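Local coordinates for protein lysine-sensitive aspartokinase 3 (Escherichia coli, PDB 2J0W) that phosphorylates L-aspartate with ATP to give 4-phospho-L-aspartate and ADP, the lysine-inhibited first step of lysine biosynthesis, at residues V5-G10 with D218-V223. Residues are numbered along the deposited sequence; the frame is centred on the assembly and turned at random.
Sequences VVSKFG and DIWTDV. With ADP (adenosine-5'-diphosphate), chain D.
F9 and W220 lie side by side on one face of a parallel strand pair. Their planes are near parallel (14°) but displaced, so the rings barely overlap. F9 CE1 meets W220 CD1 at 3.5 Å. In both, CG is anti to the carbonyl carbon, beside the backbone N, which points the rings the same way. The backbone is the tight part. D218 N donates a hydrogen bond to V6 O at 2.6 Å. K8 N to D218 O and W220 N to K8 O are hydrogen bonds of similar length. The ladder then loosens: G10 N to W220 O is a weak bond of 3.5 Å. Past it the strands separate, and the partly exposed D222 and V223 do not touch 5-10. ADP lies at this open end. T221 OG1 donates to ADP O1B at 3.0 Å. The ribose O3' lies very close to D222 OD1, a hydrogen bond of doubtful length. On the other face K8 CB packs against I219 CD1. The K8 chain bends at chi2 (-86°) and brings NZ to 3.0 Å from ADP O3B. NZ also forms a salt bridge with D202, which helps hold it at the phosphate. G10 CA passes close to ADP O2B, in the glycine-containing phosphate-binding loop that follows the first strand. The pair is central in the amino acid kinase sheet, with strand 33-38 beside 5-9 and strand 274-278 beside 216-221. Helix 200-211 covers the K8 face, and helix 17-27 packs on F9 and W220.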
ATOM      1  N   VAL A   5     -32.453  20.119  16.259  1.00 69.28           N
ATOM      2  CA  VAL A   5     -31.643  18.973  16.610  1.00 62.11           C
ATOM      3  C   VAL A   5     -32.359  17.743  16.092  1.00 59.67           C
ATOM      4  O   VAL A   5     -33.587  17.648  16.177  1.00 60.21           O
ATOM      5  CB  VAL A   5     -31.447  18.859  18.131  1.00 57.89           C
ATOM      6  CG1 VAL A   5     -30.949  17.465  18.503  1.00 54.45           C
ATOM      7  CG2 VAL A   5     -30.445  19.899  18.588  1.00 58.78           C
ATOM      8  N   VAL A   6     -31.578  16.827  15.530  1.00 56.57           N
ATOM      9  CA  VAL A   6     -32.067  15.562  14.991  1.00 52.98           C
ATOM     10  C   VAL A   6     -31.613  14.442  15.939  1.00 51.46           C
ATOM     11  O   VAL A   6     -30.422  14.330  16.249  1.00 49.13           O
ATOM     12  CB  VAL A   6     -31.486  15.329  13.579  1.00 59.69           C
ATOM     13  CG1 VAL A   6     -31.907  13.973  13.054  1.00 66.19           C
ATOM     14  CG2 VAL A   6     -31.960  16.432  12.641  1.00 55.53           C
ATOM     15  N   SER A   7     -32.561  13.630  16.409  1.00 53.71           N
ATOM     16  CA  SER A   7     -32.264  12.527  17.338  1.00 55.87           C
ATOM     17  C   SER A   7     -32.443  11.137  16.713  1.00 56.70           C
ATOM     18  O   SER A   7     -33.408  10.894  15.983  1.00 60.23           O
ATOM     19  CB  SER A   7     -33.160  12.627  18.582  1.00 51.72           C
ATOM     20  OG  SER A   7     -32.818  13.750  19.377  1.00 65.24           O
ATOM     21  N   LYS A   8     -31.528  10.218  17.011  1.00 52.57           N
ATOM     22  CA  LYS A   8     -31.621   8.874  16.454  1.00 52.53           C
ATOM     23  C   LYS A   8     -31.649   7.797  17.524  1.00 53.55           C
ATOM     24  O   LYS A   8     -30.867   7.822  18.475  1.00 54.42           O
ATOM     25  CB  LYS A   8     -30.464   8.622  15.484  1.00 49.85           C
ATOM     26  CG  LYS A   8     -30.497   7.268  14.776  1.00 43.57           C
ATOM     27  CD  LYS A   8     -29.838   6.163  15.596  1.00 39.02           C
ATOM     28  CE  LYS A   8     -29.651   4.911  14.742  1.00 41.31           C
ATOM     29  NZ  LYS A   8     -28.787   3.861  15.373  1.00 37.81           N
ATOM     30  N   PHE A   9     -32.559   6.844  17.352  1.00 52.85           N
ATOM     31  CA  PHE A   9     -32.717   5.750  18.298  1.00 48.69           C
ATOM     32  C   PHE A   9     -32.572   4.408  17.608  1.00 43.43           C
ATOM     33  O   PHE A   9     -33.209   4.149  16.578  1.00 40.18           O
ATOM     34  CB  PHE A   9     -34.079   5.861  18.965  1.00 51.19           C
ATOM     35  CG  PHE A   9     -34.265   7.135  19.734  1.00 53.00           C
ATOM     36  CD1 PHE A   9     -33.838   7.232  21.058  1.00 52.36           C
ATOM     37  CD2 PHE A   9     -34.870   8.240  19.136  1.00 53.06           C
ATOM     38  CE1 PHE A   9     -34.013   8.407  21.779  1.00 50.62           C
ATOM     39  CE2 PHE A   9     -35.050   9.422  19.844  1.00 51.70           C
ATOM     40  CZ  PHE A   9     -34.620   9.505  21.172  1.00 53.77           C
ATOM     41  N   GLY A  10     -31.721   3.568  18.190  1.00 43.43           N
ATOM     42  CA  GLY A  10     -31.452   2.253  17.641  1.00 45.78           C
ATOM     43  C   GLY A  10     -32.365   1.151  18.142  1.00 45.43           C
ATOM     44  O   GLY A  10     -33.322   1.400  18.880  1.00 42.12           O
ATOM     45  N   ASP A 218     -28.232  13.772  17.540  1.00 50.77           N
ATOM     46  CA  ASP A 218     -28.030  12.984  18.750  1.00 54.21           C
ATOM     47  C   ASP A 218     -28.212  11.475  18.498  1.00 55.95           C
ATOM     48  O   ASP A 218     -29.289  11.016  18.108  1.00 57.03           O
ATOM     49  CB  ASP A 218     -28.981  13.431  19.871  1.00 56.62           C
ATOM     50  CG  ASP A 218     -28.540  14.725  20.539  1.00 63.52           C
ATOM     51  OD1 ASP A 218     -27.320  14.910  20.740  1.00 63.33           O
ATOM     52  OD2 ASP A 218     -29.422  15.551  20.873  1.00 70.75           O
ATOM     53  N   ILE A 219     -27.152  10.707  18.712  1.00 52.78           N
ATOM     54  CA  ILE A 219     -27.209   9.266  18.521  1.00 51.37           C
ATOM     55  C   ILE A 219     -27.460   8.587  19.869  1.00 53.74           C
ATOM     56  O   ILE A 219     -26.588   8.572  20.742  1.00 55.84           O
ATOM     57  CB  ILE A 219     -25.876   8.718  17.922  1.00 48.03           C
ATOM     58  CG1 ILE A 219     -25.564   9.426  16.604  1.00 50.63           C
ATOM     59  CG2 ILE A 219     -25.970   7.210  17.686  1.00 40.36           C
ATOM     60  CD1 ILE A 219     -26.700   9.407  15.601  1.00 54.84           C
ATOM     61  N   TRP A 220     -28.648   8.023  20.043  1.00 52.36           N
ATOM     62  CA  TRP A 220     -28.975   7.346  21.290  1.00 54.19           C
ATOM     63  C   TRP A 220     -28.832   5.835  21.136  1.00 52.55           C
ATOM     64  O   TRP A 220     -29.599   5.203  20.428  1.00 52.14           O
ATOM     65  CB  TRP A 220     -30.392   7.726  21.730  1.00 57.96           C
ATOM     66  CG  TRP A 220     -30.491   9.182  22.148  1.00 58.75           C
ATOM     67  CD1 TRP A 220     -31.028  10.219  21.431  1.00 56.30           C
ATOM     68  CD2 TRP A 220     -29.954   9.760  23.343  1.00 57.60           C
ATOM     69  NE1 TRP A 220     -30.848  11.407  22.104  1.00 58.12           N
ATOM     70  CE2 TRP A 220     -30.192  11.152  23.282  1.00 62.01           C
ATOM     71  CE3 TRP A 220     -29.286   9.235  24.462  1.00 58.88           C
ATOM     72  CZ2 TRP A 220     -29.789  12.024  24.295  1.00 63.16           C
ATOM     73  CZ3 TRP A 220     -28.886  10.103  25.469  1.00 55.75           C
ATOM     74  CH2 TRP A 220     -29.140  11.481  25.378  1.00 58.60           C
ATOM     75  N   THR A 221     -27.841   5.259  21.805  1.00 51.62           N
ATOM     76  CA  THR A 221     -27.604   3.828  21.701  1.00 50.83           C
ATOM     77  C   THR A 221     -27.735   3.095  23.031  1.00 48.56           C
ATOM     78  O   THR A 221     -28.453   3.554  23.914  1.00 47.36           O
ATOM     79  CB  THR A 221     -26.215   3.555  21.077  1.00 52.59           C
ATOM     80  OG1 THR A 221     -25.956   2.147  21.069  1.00 63.24           O
ATOM     81  CG2 THR A 221     -25.143   4.258  21.855  1.00 43.86           C
ATOM     82  N   ASP A 222     -27.050   1.959  23.167  1.00 47.15           N
ATOM     83  CA  ASP A 222     -27.100   1.148  24.382  1.00 49.25           C
ATOM     84  C   ASP A 222     -25.779   1.220  25.161  1.00 54.98           C
ATOM     85  O   ASP A 222     -25.451   0.335  25.960  1.00 53.01           O
ATOM     86  CB  ASP A 222     -27.416  -0.307  24.018  1.00 46.39           C
ATOM     87  CG  ASP A 222     -26.270  -1.001  23.301  1.00 48.45           C
ATOM     88  OD1 ASP A 222     -25.274  -0.329  22.975  1.00 43.77           O
ATOM     89  OD2 ASP A 222     -26.358  -2.224  23.063  1.00 57.32           O
ATOM     90  N   VAL A 223     -25.025   2.286  24.913  1.00 59.08           N
ATOM     91  CA  VAL A 223     -23.738   2.520  25.562  1.00 58.18           C
ATOM     92  C   VAL A 223     -23.551   4.028  25.651  1.00 60.68           C
ATOM     93  O   VAL A 223     -23.669   4.725  24.653  1.00 64.41           O
ATOM     94  CB  VAL A 223     -22.593   1.906  24.748  1.00 54.69           C
ATOM     95  CG1 VAL A 223     -21.382   2.816  24.785  1.00 63.57           C
ATOM     96  CG2 VAL A 223     -22.252   0.543  25.305  1.00 40.19           C
TER
HETATM   97  PB  ADP D 820     -27.615   1.009  17.717  1.00 54.19           P
HETATM   98  O1B ADP D 820     -27.872   1.993  18.794  1.00 58.10           O
HETATM   99  O2B ADP D 820     -28.850   0.221  17.355  1.00 57.23           O
HETATM  100  O3B ADP D 820     -27.008   1.692  16.447  1.00 61.57           O
HETATM  101  PA  ADP D 820     -25.389  -0.864  17.693  1.00 48.62           P
HETATM  102  O1A ADP D 820     -25.369  -2.240  18.247  1.00 40.42           O
HETATM  103  O2A ADP D 820     -25.472  -0.751  16.205  1.00 47.24           O
HETATM  104  O3A ADP D 820     -26.574  -0.037  18.322  1.00 40.30           O
HETATM  105  O5' ADP D 820     -24.023  -0.251  18.294  1.00 49.04           O
HETATM  106  C5' ADP D 820     -23.696   0.072  19.683  1.00 39.04           C
HETATM  107  C4' ADP D 820     -22.558  -0.849  20.088  1.00 39.60           C
HETATM  108  O4' ADP D 820     -21.325  -0.779  19.314  1.00 46.89           O
HETATM  109  C3' ADP D 820     -22.049  -0.788  21.505  1.00 48.89           C
HETATM  110  O3' ADP D 820     -23.138  -1.341  22.278  1.00 52.51           O
HETATM  111  C2' ADP D 820     -20.806  -1.645  21.397  1.00 46.84           C
HETATM  112  O2' ADP D 820     -21.118  -3.025  21.482  1.00 53.91           O
HETATM  113  C1' ADP D 820     -20.247  -1.320  20.058  1.00 50.60           C
HETATM  114  N9  ADP D 820     -18.951  -0.489  20.052  1.00 54.44           N
HETATM  115  C8  ADP D 820     -17.887  -0.874  19.315  1.00 55.18           C
HETATM  116  N7  ADP D 820     -16.835  -0.086  19.392  1.00 55.99           N
HETATM  117  C5  ADP D 820     -17.239   0.884  20.225  1.00 52.39           C
HETATM  118  C6  ADP D 820     -16.530   2.044  20.713  1.00 55.22           C
HETATM  119  N6  ADP D 820     -15.325   2.353  20.381  1.00 55.44           N
HETATM  120  N1  ADP D 820     -17.271   2.853  21.595  1.00 59.68           N
HETATM  121  C2  ADP D 820     -18.590   2.557  21.982  1.00 57.86           C
HETATM  122  N3  ADP D 820     -19.254   1.459  21.521  1.00 52.07           N
HETATM  123  C4  ADP D 820     -18.558   0.668  20.668  1.00 49.01           C